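Local coordinates for hypothetical protein (Neisseria meningitidis Z2491, PDB 2F46), which is a putative phosphatase that probably hydrolyses phosphate esters and offers a scaffold for nonclassical, eukaryotic-like phosphatases, at residues Leu24-Gln29 against Gln138-Asn143; Gln37-Gly42 against Glu69-Thr74; His77-Thr82 against Val91-Gln96. All blocks are in the same frame, centred on the assembly; numbering follows the deposited sequence.

Interaction 1: residues Leu24-Gln29 against Gln138-Asn143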
ATOM      1  N   LEU A  24       0.009   8.484   3.970  1.00 12.87           N
ATOM      2  CA  LEU A  24       0.203   7.173   3.343  1.00 11.56           C
ATOM      3  C   LEU A  24       1.475   7.094   2.479  1.00  9.36           C
ATOM      4  O   LEU A  24       1.597   7.830   1.488  1.00 11.76           O
ATOM      5  CB  LEU A  24      -0.993   6.864   2.480  1.00  9.79           C
ATOM      6  CG  LEU A  24      -0.951   5.510   1.745  1.00 10.74           C
ATOM      7  CD1 LEU A  24      -0.898   4.344   2.743  1.00 10.69           C
ATOM      8  CD2 LEU A  24      -2.124   5.324   0.798  1.00 12.46           C
ATOM      9  N   TYR A  25       2.396   6.246   2.869  1.00  9.16           N
ATOM     10  CA  TYR A  25       3.557   5.823   2.052  1.00  8.57           C
ATOM     11  C   TYR A  25       3.253   4.458   1.448  1.00  9.66           C
ATOM     12  O   TYR A  25       2.492   3.653   2.033  1.00  9.76           O
ATOM     13  CB  TYR A  25       4.773   5.656   2.915  1.00 10.21           C
ATOM     14  CG  TYR A  25       5.329   6.928   3.518  1.00 15.17           C
ATOM     15  CD1 TYR A  25       4.768   7.483   4.640  1.00 15.54           C
ATOM     16  CD2 TYR A  25       6.398   7.580   2.926  1.00 15.84           C
ATOM     17  CE1 TYR A  25       5.270   8.658   5.191  1.00 17.58           C
ATOM     18  CE2 TYR A  25       6.914   8.758   3.472  1.00 17.94           C
ATOM     19  CZ  TYR A  25       6.337   9.279   4.599  1.00 22.74           C
ATOM     20  OH  TYR A  25       6.826  10.435   5.177  1.00 21.41           O
ATOM     21  N   ILE A  26       3.806   4.207   0.264  1.00  9.23           N
ATOM     22  CA  ILE A  26       3.751   2.863  -0.331  1.00  9.68           C
ATOM     23  C   ILE A  26       5.185   2.370  -0.603  1.00 10.64           C
ATOM     24  O   ILE A  26       6.155   3.135  -0.576  1.00 11.49           O
ATOM     25  CB  ILE A  26       2.922   2.822  -1.592  1.00 10.45           C
ATOM     26  CG1 ILE A  26       3.530   3.679  -2.721  1.00 12.94           C
ATOM     27  CG2 ILE A  26       1.487   3.174  -1.278  1.00 10.42           C
ATOM     28  CD1 ILE A  26       2.845   3.560  -4.016  1.00 22.42           C
ATOM     29  N   SER A  27       5.324   1.082  -0.799  1.00  9.36           N
ATOM     30  CA  SER A  27       6.631   0.482  -1.058  1.00  8.87           C
ATOM     31  C   SER A  27       6.476  -0.863  -1.738  1.00 11.03           C
ATOM     32  O   SER A  27       5.428  -1.541  -1.582  1.00 10.04           O
ATOM     33  CB  SER A  27       7.347   0.269   0.261  1.00 13.19           C
ATOM     34  OG  SER A  27       8.554  -0.460   0.173  1.00 14.06           O
ATOM     35  N   PRO A  28       7.525  -1.322  -2.442  1.00  9.99           N
ATOM     36  CA  PRO A  28       7.680  -2.694  -2.795  1.00 10.77           C
ATOM     37  C   PRO A  28       7.964  -3.555  -1.580  1.00  9.99           C
ATOM     38  O   PRO A  28       8.024  -3.070  -0.419  1.00 10.87           O
ATOM     39  CB  PRO A  28       8.889  -2.696  -3.744  1.00 12.56           C
ATOM     40  CG  PRO A  28       9.562  -1.469  -3.502  1.00 15.51           C
ATOM     41  CD  PRO A  28       8.646  -0.498  -2.910  1.00 12.88           C
ATOM     42  N   GLN A  29       8.160  -4.845  -1.782  1.00 10.77           N
ATOM     43  CA  GLN A  29       8.283  -5.785  -0.669  1.00 11.25           C
ATOM     44  C   GLN A  29       9.290  -5.364   0.386  1.00 12.94           C
ATOM     45  O   GLN A  29      10.456  -5.088   0.059  1.00 14.85           O
ATOM     46  CB  GLN A  29       8.679  -7.154  -1.199  1.00 11.74           C
ATOM     47  CG  GLN A  29       8.931  -8.195  -0.180  1.00 12.67           C
ATOM     48  CD  GLN A  29       7.697  -8.584   0.586  1.00 13.25           C
ATOM     49  OE1 GLN A  29       6.641  -8.859  -0.029  1.00 12.35           O
ATOM     50  NE2 GLN A  29       7.792  -8.634   1.923  1.00 13.92           N
ATOM     51  N   GLN A 138       2.356   7.536  -9.890  1.00 10.40           N
ATOM     52  CA  GLN A 138       3.672   7.566 -10.532  1.00 12.07           C
ATOM     53  C   GLN A 138       4.689   8.364  -9.714  1.00 12.41           C
ATOM     54  O   GLN A 138       5.842   8.004  -9.635  1.00 13.68           O
ATOM     55  CB  GLN A 138       3.574   8.095 -11.986  1.00 13.61           C
ATOM     56  CG  GLN A 138       4.852   8.023 -12.797  1.00 16.99           C
ATOM     57  CD  GLN A 138       5.353   6.618 -12.932  1.00 14.81           C
ATOM     58  OE1 GLN A 138       6.243   6.178 -12.203  1.00 21.81           O
ATOM     59  NE2 GLN A 138       4.749   5.881 -13.861  1.00 18.75           N
ATOM     60  N   ALA A 139       4.164   9.403  -9.048  1.00 11.98           N
ATOM     61  CA  ALA A 139       4.966  10.209  -8.122  1.00 13.38           C
ATOM     62  C   ALA A 139       5.390   9.407  -6.890  1.00 13.75           C
ATOM     63  O   ALA A 139       6.388   9.747  -6.228  1.00 14.06           O
ATOM     64  CB  ALA A 139       4.230  11.498  -7.751  1.00 12.99           C
ATOM     65  N   ALA A 140       4.691   8.286  -6.624  1.00 13.67           N
ATOM     66  CA  ALA A 140       5.143   7.338  -5.627  1.00 12.74           C
ATOM     67  C   ALA A 140       5.812   6.083  -6.182  1.00 11.63           C
ATOM     68  O   ALA A 140       6.005   5.085  -5.438  1.00 12.63           O
ATOM     69  CB  ALA A 140       4.011   6.946  -4.757  1.00 11.74           C
ATOM     70  N   GLY A 141       6.284   6.166  -7.436  1.00 12.28           N
ATOM     71  CA  GLY A 141       7.117   5.150  -7.968  1.00 11.13           C
ATOM     72  C   GLY A 141       6.371   4.003  -8.642  1.00 10.45           C
ATOM     73  O   GLY A 141       7.003   3.014  -9.001  1.00 14.72           O
ATOM     74  N   VAL A 142       5.071   4.171  -8.864  1.00  8.94           N
ATOM     75  CA  VAL A 142       4.254   3.063  -9.376  1.00 11.28           C
ATOM     76  C   VAL A 142       3.490   3.506 -10.613  1.00  9.30           C
ATOM     77  O   VAL A 142       2.734   4.486 -10.598  1.00 10.28           O
ATOM     78  CB  VAL A 142       3.265   2.578  -8.275  1.00  9.21           C
ATOM     79  CG1 VAL A 142       2.285   1.573  -8.826  1.00 11.41           C
ATOM     80  CG2 VAL A 142       3.994   1.923  -7.150  1.00 11.98           C
ATOM     81  N   ASN A 143       3.613   2.735 -11.700  1.00 12.63           N
ATOM     82  CA  ASN A 143       2.921   3.017 -12.936  1.00 12.68           C
ATOM     83  C   ASN A 143       1.603   2.238 -13.006  1.00 13.31           C
ATOM     84  O   ASN A 143       1.600   1.001 -13.042  1.00 13.28           O
ATOM     85  CB  ASN A 143       3.817   2.593 -14.116  1.00 14.31           C
ATOM     86  CG  ASN A 143       3.302   3.086 -15.441  1.00 19.38           C
ATOM     87  OD1 ASN A 143       2.139   3.433 -15.589  1.00 20.84           O
ATOM     88  ND2 ASN A 143       4.195   3.165 -16.423  1.00 27.56           N
TER
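I26 is the residue of the strand that reaches A140 and V142. Its terminal methyl CD1 does most of the touching. I26 CD1 lies 3.7 Å from both A140 CB and V142 CG2, so one methyl meets both residues on either side of G141. Behind it, I26 CG1 adds a second touch to A140 CB at 3.9 Å. No hydrogen bond links the two segments. The contact is small, wholly apolar at the side chains and buried.

The I26 torsions explain the reach. CG1 stands in the crowded position between the backbone N and the carbonyl carbon (chi1 64°). The chain then runs straight on (chi2 174°), carrying CD1 out toward the turn. V142 offers the branch beside its own backbone N, and the two side chains cross obliquely.

The turn is set by the end of helix 130-139. G141 has positive phi and is the C-prime residue of a Schellman motif. G141 N bonds to Q138 O at 2.9 Å, and V142 N reaches back to the residue before Q138. This reversal places A140 and V142 on the same apolar partner.

Strand 24-27 lies between strands 18-21 and 105-108. Y25 makes backbone bonds to V105 and A107, and I26 to L18. Helix 113-125 packs on the same group: C115 and S116 touch I26, and S116 also touches V142. L18 packs on A140 and L20 on I26. The contact thus joins the end of helix 130-139 to the sheet beside helix 113-125.

Interaction 2: residues Gln37-Gly42 against Glu69-Thr74; sequences QIAQLG and EQAGVT
I38 and V73 meet through their CG2 methyls, and both first torsions help to bring them together. I38 CG1 lies beside the backbone N (chi1 -77°), which leaves CG2 anti to that N and turned to the loop. In V73, CG1 takes the position anti to N (chi1 -179°), leaving CG2 beside the backbone N and facing I38. I38 CG2 and V73 CG2 touch at 3.8 Å. The side chains pass each other at a slant, each giving one branch of its fork.

A71 fills the place next to them. Its methyl points to the helix. A71 CB lies 4.4 Å from both I38 CG2 and A39 CB. Two small side chains let the backbones come close, with A39 CA and A71 CA 4.9 Å apart.

The closeness allows a backbone contact. A39 CA donates a CA-H...O contact to A71 O at 3.5 Å, with 136° at the hydrogen. The bend makes this a modest interaction. A39 CB is 3.7 Å from A71 O. No conventional hydrogen bond crosses the interface; the side-chain contacts are apolar.

Glycines shape both backbones. G42 ends helix 35-41 with positive phi and a Schellman motif, G42 N bonding to A39 O at 3.0 Å. G72 also has positive phi, and it turns the chain between A71 and V73.

The loop is tied to the chain after helix 35-41 as well. K44 NZ bonds to G72 O, and K44 O receives T74 OG1. L30 and I43 pack on I38. The contact joins helix 35-41 to the turn that follows helix 61-68, just before edge strand 75-78. Helix 35-41 lies in the chain between strands 24-27 and 45-48, helix 61-68 between 45-48 and 75-78.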
ATOM      1  N   GLN A  37      14.925   2.819   7.893  1.00 18.28           N
ATOM      2  CA  GLN A  37      14.243   3.893   7.226  1.00 18.76           C
ATOM      3  C   GLN A  37      12.815   4.046   7.759  1.00 17.89           C
ATOM      4  O   GLN A  37      12.292   5.152   7.851  1.00 16.35           O
ATOM      5  CB  GLN A  37      14.237   3.693   5.710  1.00 20.48           C
ATOM      6  CG  GLN A  37      13.547   4.841   4.984  1.00 21.13           C
ATOM      7  CD  GLN A  37      13.416   4.656   3.477  1.00 17.16           C
ATOM      8  OE1 GLN A  37      13.658   3.561   2.933  1.00 23.81           O
ATOM      9  NE2 GLN A  37      13.017   5.720   2.808  1.00 20.05           N
ATOM     10  N   ILE A  38      12.191   2.907   8.062  1.00 16.73           N
ATOM     11  CA  ILE A  38      10.832   2.915   8.588  1.00 16.82           C
ATOM     12  C   ILE A  38      10.782   3.664   9.919  1.00 16.28           C
ATOM     13  O   ILE A  38       9.879   4.474  10.128  1.00 16.52           O
ATOM     14  CB  ILE A  38      10.305   1.475   8.666  1.00 14.94           C
ATOM     15  CG1 ILE A  38       9.911   1.054   7.247  1.00 14.85           C
ATOM     16  CG2 ILE A  38       9.093   1.340   9.561  1.00 17.66           C
ATOM     17  CD1 ILE A  38       9.588  -0.421   7.053  1.00 16.24           C
ATOM     18  N   ALA A  39      11.777   3.409  10.767  1.00 16.62           N
ATOM     19  CA  ALA A  39      11.872   4.089  12.073  1.00 17.27           C
ATOM     20  C   ALA A  39      12.091   5.586  11.878  1.00 19.54           C
ATOM     21  O   ALA A  39      11.476   6.419  12.566  1.00 19.63           O
ATOM     22  CB  ALA A  39      12.967   3.497  12.881  1.00 21.26           C
ATOM     23  N   GLN A  40      12.931   5.928  10.908  1.00 19.26           N
ATOM     24  CA  GLN A  40      13.233   7.338  10.601  1.00 21.63           C
ATOM     25  C   GLN A  40      12.030   8.120  10.121  1.00 21.27           C
ATOM     26  O   GLN A  40      11.881   9.298  10.420  1.00 19.99           O
ATOM     27  CB  GLN A  40      14.359   7.436   9.569  1.00 23.65           C
ATOM     28  CG  GLN A  40      14.647   8.858   9.061  1.00 26.97           C
ATOM     29  CD  GLN A  40      13.960   9.197   7.721  1.00 34.88           C
ATOM     30  OE1 GLN A  40      13.980   8.397   6.774  1.00 36.52           O
ATOM     31  NE2 GLN A  40      13.384  10.406   7.631  1.00 37.06           N
ATOM     32  N   LEU A  41      11.167   7.470   9.334  1.00 16.64           N
ATOM     33  CA  LEU A  41       9.956   8.075   8.870  1.00 15.70           C
ATOM     34  C   LEU A  41       8.861   8.090   9.941  1.00 13.92           C
ATOM     35  O   LEU A  41       7.866   8.760   9.748  1.00 15.93           O
ATOM     36  CB  LEU A  41       9.419   7.291   7.672  1.00 17.11           C
ATOM     37  CG  LEU A  41      10.171   7.436   6.363  1.00 15.85           C
ATOM     38  CD1 LEU A  41       9.675   6.383   5.350  1.00 22.17           C
ATOM     39  CD2 LEU A  41      10.008   8.832   5.822  1.00 17.34           C
ATOM     40  N   GLY A  42       9.063   7.342  11.020  1.00 15.59           N
ATOM     41  CA  GLY A  42       8.114   7.315  12.121  1.00 15.73           C
ATOM     42  C   GLY A  42       6.794   6.636  11.755  1.00 14.26           C
ATOM     43  O   GLY A  42       5.731   6.980  12.257  1.00 14.95           O
ATOM     44  N   GLU A  69       8.105  -4.328  14.622  1.00 22.18           N
ATOM     45  CA  GLU A  69       7.650  -3.932  15.953  1.00 26.55           C
ATOM     46  C   GLU A  69       8.804  -3.296  16.742  1.00 30.15           C
ATOM     47  O   GLU A  69       8.578  -2.535  17.670  1.00 33.21           O
ATOM     48  CB  GLU A  69       7.129  -5.135  16.734  1.00 26.85           C
ATOM     49  CG  GLU A  69       5.729  -5.549  16.347  1.00 28.41           C
ATOM     50  CD  GLU A  69       5.322  -6.867  16.969  1.00 35.58           C
ATOM     51  OE1 GLU A  69       6.220  -7.670  17.308  1.00 38.11           O
ATOM     52  OE2 GLU A  69       4.105  -7.097  17.114  1.00 39.47           O
ATOM     53  N   GLN A  70      10.030  -3.624  16.359  1.00 30.54           N
ATOM     54  CA  GLN A  70      11.210  -3.032  16.958  1.00 31.60           C
ATOM     55  C   GLN A  70      11.567  -1.702  16.313  1.00 32.61           C
ATOM     56  O   GLN A  70      12.553  -1.068  16.707  1.00 33.90           O
ATOM     57  CB  GLN A  70      12.377  -4.010  16.833  1.00 31.25           C
ATOM     58  CG  GLN A  70      12.125  -5.358  17.512  1.00 35.80           C
ATOM     59  CD  GLN A  70      11.624  -5.208  18.951  1.00 45.23           C
ATOM     60  OE1 GLN A  70      12.138  -4.380  19.722  1.00 44.64           O
ATOM     61  NE2 GLN A  70      10.610  -6.001  19.315  1.00 44.79           N
ATOM     62  N   ALA A  71      10.758  -1.276  15.340  1.00 27.51           N
ATOM     63  CA  ALA A  71      11.004  -0.058  14.554  1.00 22.95           C
ATOM     64  C   ALA A  71       9.949   1.024  14.800  1.00 19.19           C
ATOM     65  O   ALA A  71       9.845   1.984  14.022  1.00 19.30           O
ATOM     66  CB  ALA A  71      11.050  -0.410  13.063  1.00 23.86           C
ATOM     67  N   GLY A  72       9.158   0.861  15.865  1.00 18.56           N
ATOM     68  CA  GLY A  72       8.231   1.864  16.322  1.00 18.04           C
ATOM     69  C   GLY A  72       6.832   1.734  15.747  1.00 17.35           C
ATOM     70  O   GLY A  72       5.964   2.537  16.032  1.00 16.78           O
ATOM     71  N   VAL A  73       6.619   0.710  14.920  1.00 16.81           N
ATOM     72  CA  VAL A  73       5.336   0.505  14.272  1.00 13.77           C
ATOM     73  C   VAL A  73       4.422  -0.182  15.276  1.00 14.38           C
ATOM     74  O   VAL A  73       4.849  -1.172  15.874  1.00 15.45           O
ATOM     75  CB  VAL A  73       5.501  -0.379  13.026  1.00 14.07           C
ATOM     76  CG1 VAL A  73       4.161  -0.567  12.346  1.00 13.52           C
ATOM     77  CG2 VAL A  73       6.479   0.195  12.047  1.00 15.10           C
ATOM     78  N   THR A  74       3.207   0.320  15.439  1.00 14.79           N
ATOM     79  CA  THR A  74       2.283  -0.157  16.473  1.00 17.40           C
ATOM     80  C   THR A  74       1.056  -0.865  15.927  1.00 17.85           C
ATOM     81  O   THR A  74       0.442  -1.653  16.638  1.00 20.72           O
ATOM     82  CB  THR A  74       1.803   0.967  17.397  1.00 19.34           C
ATOM     83  OG1 THR A  74       1.149   2.011  16.638  1.00 22.73           O
ATOM     84  CG2 THR A  74       2.966   1.532  18.165  1.00 27.17           C
TER

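Interaction 3: residues His77-Thr82 against Val91-Gln96; sequences HHQPVT and VETFRQ
The Q79 amide lies against T93 and F94 and is hydrogen-bonded at both ends. NE2 bonds to D90 O, one helical turn before F94, and OE1 has a partner outside these segments. Hydrogen bonds at both NE2 and OE1 would set the rotation of the amide. OE1 sits at the edge of the F94 ring, close to its plane. Q79 OE1 lies 3.3 Å from F94 CD1 and 3.6 Å from F94 CB. The amide and ring planes are 29° apart, so the two flat groups are nearly coplanar, although the side chains cross at about a right angle.

NE2 lies beside the T93 methyl. Q79 NE2 is 3.7 Å from T93 CG2, and Q79 CD is 3.9 Å from T93 CG2. The two side chains slide past each other in opposite directions.

Q79 reaches the helix because its chain is extended, with CG anti to the backbone N (chi1 -175°). T93 turns its methyl to the amide, while T93 OG1 bonds back to H89 O in the same helix. L97 and L118 pack on Q79, and L118 also touches F94.

Q79 O bonds to N49 ND2, just after strand 45-48. V81 O receives R114 NH1, at the start of helix 113-125. The loop between strand 105-108 and that helix is where phosphatases of this kind carry the phosphate-binding P-loop. In many relatives the chain after the strand corresponding to 75-78 leads to the general-acid loop. The arrangement is consistent with such a site.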
ATOM      1  N   HIS A  77      -1.612  -4.743   9.708  1.00  9.43           N
ATOM      2  CA  HIS A  77      -2.780  -5.332   9.070  1.00 11.39           C
ATOM      3  C   HIS A  77      -2.342  -6.104   7.860  1.00 10.02           C
ATOM      4  O   HIS A  77      -1.709  -5.556   6.973  1.00 10.36           O
ATOM      5  CB  HIS A  77      -3.791  -4.259   8.654  1.00  9.97           C
ATOM      6  CG  HIS A  77      -4.229  -3.396   9.774  1.00 11.99           C
ATOM      7  ND1 HIS A  77      -5.058  -3.839  10.778  1.00 12.11           N
ATOM      8  CD2 HIS A  77      -3.892  -2.127  10.102  1.00 11.02           C
ATOM      9  CE1 HIS A  77      -5.258  -2.865  11.643  1.00 15.19           C
ATOM     10  NE2 HIS A  77      -4.556  -1.813  11.267  1.00 15.17           N
ATOM     11  N   HIS A  78      -2.738  -7.371   7.766  1.00 10.32           N
ATOM     12  CA  HIS A  78      -2.551  -8.178   6.580  1.00  7.79           C
ATOM     13  C   HIS A  78      -3.833  -8.231   5.752  1.00 12.09           C
ATOM     14  O   HIS A  78      -4.858  -8.814   6.165  1.00 13.21           O
ATOM     15  CB  HIS A  78      -2.106  -9.594   6.941  1.00 11.73           C
ATOM     16  CG  HIS A  78      -1.475 -10.331   5.814  1.00  7.87           C
ATOM     17  ND1 HIS A  78      -1.077 -11.658   5.918  1.00 13.40           N
ATOM     18  CD2 HIS A  78      -1.173  -9.957   4.556  1.00 10.54           C
ATOM     19  CE1 HIS A  78      -0.568 -12.051   4.770  1.00 11.68           C
ATOM     20  NE2 HIS A  78      -0.603 -11.030   3.926  1.00 11.70           N
ATOM     21  N   GLN A  79      -3.801  -7.522   4.615  1.00  9.82           N
ATOM     22  CA  GLN A  79      -4.965  -7.359   3.773  1.00 10.47           C
ATOM     23  C   GLN A  79      -4.568  -7.841   2.392  1.00  8.59           C
ATOM     24  O   GLN A  79      -4.443  -7.071   1.430  1.00  8.37           O
ATOM     25  CB  GLN A  79      -5.460  -5.906   3.765  1.00  8.93           C
ATOM     26  CG  GLN A  79      -6.767  -5.793   2.948  1.00 10.14           C
ATOM     27  CD  GLN A  79      -7.073  -4.457   2.305  1.00 10.02           C
ATOM     28  OE1 GLN A  79      -6.321  -3.464   2.452  1.00 10.68           O
ATOM     29  NE2 GLN A  79      -8.178  -4.427   1.556  1.00 11.22           N
ATOM     30  N   PRO A  80      -4.357  -9.146   2.245  1.00 10.11           N
ATOM     31  CA  PRO A  80      -3.863  -9.656   0.992  1.00 10.54           C
ATOM     32  C   PRO A  80      -4.907  -9.533  -0.146  1.00 10.67           C
ATOM     33  O   PRO A  80      -6.102  -9.789   0.049  1.00 13.25           O
ATOM     34  CB  PRO A  80      -3.551 -11.117   1.319  1.00 12.95           C
ATOM     35  CG  PRO A  80      -4.517 -11.431   2.349  1.00 12.93           C
ATOM     36  CD  PRO A  80      -4.629 -10.236   3.201  1.00 12.06           C
ATOM     37  N   VAL A  81      -4.429  -9.097  -1.310  1.00  9.38           N
ATOM     38  CA  VAL A  81      -5.202  -9.099  -2.543  1.00  9.07           C
ATOM     39  C   VAL A  81      -4.309  -9.483  -3.710  1.00  9.87           C
ATOM     40  O   VAL A  81      -3.072  -9.492  -3.610  1.00 10.11           O
ATOM     41  CB  VAL A  81      -5.837  -7.724  -2.823  1.00  9.92           C
ATOM     42  CG1 VAL A  81      -6.682  -7.240  -1.621  1.00 12.80           C
ATOM     43  CG2 VAL A  81      -4.761  -6.685  -3.158  1.00 10.17           C
ATOM     44  N   THR A  82      -4.911  -9.768  -4.855  1.00 10.38           N
ATOM     45  CA  THR A  82      -4.213  -9.730  -6.125  1.00 10.84           C
ATOM     46  C   THR A  82      -4.788  -8.597  -6.979  1.00 12.96           C
ATOM     47  O   THR A  82      -5.967  -8.228  -6.836  1.00 14.18           O
ATOM     48  CB  THR A  82      -4.272 -11.065  -6.889  1.00 13.36           C
ATOM     49  OG1 THR A  82      -5.615 -11.277  -7.281  1.00 18.41           O
ATOM     50  CG2 THR A  82      -3.785 -12.211  -6.006  1.00 13.73           C
ATOM     51  N   VAL A  91     -11.362  -2.283  -1.608  1.00 11.33           N
ATOM     52  CA  VAL A  91     -11.119  -0.870  -1.650  1.00 11.35           C
ATOM     53  C   VAL A  91     -11.607  -0.173  -0.366  1.00 12.11           C
ATOM     54  O   VAL A  91     -10.915   0.644   0.243  1.00 13.20           O
ATOM     55  CB  VAL A  91     -11.833  -0.239  -2.890  1.00 13.83           C
ATOM     56  CG1 VAL A  91     -11.732   1.261  -2.883  1.00 14.45           C
ATOM     57  CG2 VAL A  91     -11.179  -0.849  -4.183  1.00 16.03           C
ATOM     58  N   GLU A  92     -12.833  -0.467   0.037  0.50 14.34           N
ATOM     59  CA  GLU A  92     -13.342   0.187   1.246  0.50 12.99           C
ATOM     60  C   GLU A  92     -12.674  -0.374   2.520  0.50 12.30           C
ATOM     61  O   GLU A  92     -12.482   0.377   3.461  0.50 13.22           O
ATOM     62  CB  GLU A  92     -14.865   0.130   1.285  0.50 12.93           C
ATOM     63  CG  GLU A  92     -15.504   0.883   0.153  0.50 15.70           C
ATOM     64  CD  GLU A  92     -15.156   2.338   0.158  0.50 18.71           C
ATOM     65  OE1 GLU A  92     -15.416   2.992   1.167  0.50 16.91           O
ATOM     66  OE2 GLU A  92     -14.610   2.843  -0.820  0.50 19.42           O
ATOM     67  N   THR A  93     -12.273  -1.643   2.548  1.00 11.73           N
ATOM     68  CA  THR A  93     -11.480  -2.130   3.688  1.00 10.55           C
ATOM     69  C   THR A  93     -10.142  -1.367   3.825  1.00 10.27           C
ATOM     70  O   THR A  93      -9.768  -0.951   4.916  1.00 11.03           O
ATOM     71  CB  THR A  93     -11.232  -3.612   3.608  1.00 12.59           C
ATOM     72  OG1 THR A  93     -12.463  -4.331   3.864  1.00 13.30           O
ATOM     73  CG2 THR A  93     -10.191  -4.080   4.611  1.00 12.23           C
ATOM     74  N   PHE A  94      -9.483  -1.083   2.703  1.00  9.55           N
ATOM     75  CA  PHE A  94      -8.231  -0.303   2.770  1.00 10.82           C
ATOM     76  C   PHE A  94      -8.507   1.100   3.286  1.00 10.34           C
ATOM     77  O   PHE A  94      -7.821   1.614   4.147  1.00  9.96           O
ATOM     78  CB  PHE A  94      -7.632  -0.301   1.363  1.00  9.02           C
ATOM     79  CG  PHE A  94      -6.228   0.277   1.263  1.00  7.55           C
ATOM     80  CD1 PHE A  94      -5.128  -0.437   1.671  1.00  9.05           C
ATOM     81  CD2 PHE A  94      -6.056   1.537   0.686  1.00 12.09           C
ATOM     82  CE1 PHE A  94      -3.852   0.100   1.515  1.00 11.17           C
ATOM     83  CE2 PHE A  94      -4.775   2.064   0.534  1.00 10.76           C
ATOM     84  CZ  PHE A  94      -3.695   1.350   0.969  1.00 11.22           C
ATOM     85  N   ARG A  95      -9.558   1.728   2.743  1.00 11.89           N
ATOM     86  CA  ARG A  95      -9.957   3.056   3.190  1.00 14.62           C
ATOM     87  C   ARG A  95     -10.204   3.107   4.700  1.00 12.75           C
ATOM     88  O   ARG A  95      -9.752   4.021   5.369  1.00 13.79           O
ATOM     89  CB  ARG A  95     -11.226   3.464   2.453  1.00 15.28           C
ATOM     90  CG  ARG A  95     -11.781   4.773   2.866  1.00 20.33           C
ATOM     91  CD  ARG A  95     -13.214   4.786   2.514  1.00 22.20           C
ATOM     92  NE  ARG A  95     -13.741   6.128   2.578  1.00 29.65           N
ATOM     93  CZ  ARG A  95     -14.985   6.447   2.228  1.00 40.28           C
ATOM     94  NH1 ARG A  95     -15.819   5.523   1.763  1.00 32.75           N
ATOM     95  NH2 ARG A  95     -15.385   7.707   2.327  1.00 41.88           N
ATOM     96  N   GLN A  96     -10.913   2.114   5.208  1.00 12.24           N
ATOM     97  CA  GLN A  96     -11.229   2.031   6.631  1.00 16.15           C
ATOM     98  C   GLN A  96     -10.001   1.791   7.479  1.00 14.79           C
ATOM     99  O   GLN A  96      -9.847   2.423   8.543  1.00 17.00           O
ATOM    100  CB  GLN A  96     -12.248   0.928   6.909  1.00 15.93           C
ATOM    101  CG  GLN A  96     -13.641   1.240   6.384  1.00 23.60           C
ATOM    102  CD  GLN A  96     -14.716   0.227   6.846  1.00 29.91           C
ATOM    103  OE1 GLN A  96     -14.676  -0.254   7.993  1.00 48.59           O
ATOM    104  NE2 GLN A  96     -15.695  -0.064   5.973  1.00 33.89           N
TER

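Interactions 1 and 3 reach the same mixed sheet; interaction 2 joins helix 35-41 to the loop before its edge strand. Interaction 1 spans the greatest length of sequence, and the other two fall within that span. Interaction 2 closes before interaction 3 begins, and their segments adjoin in the chain. The centres of interactions 1 and 2 are 18 Å apart, those of 1 and 3 are 16 Å apart, and those of 2 and 3 are 21 Å apart. Interaction 1 touches both others: Y25 OH is 3.6 Å from L41 CD2, and L24 CD2 is 4.2 Å from F94 CE2. Together they join helices 35-41, 88-99 and 130-139 to the sheet and its loops in a phosphatase-like fold.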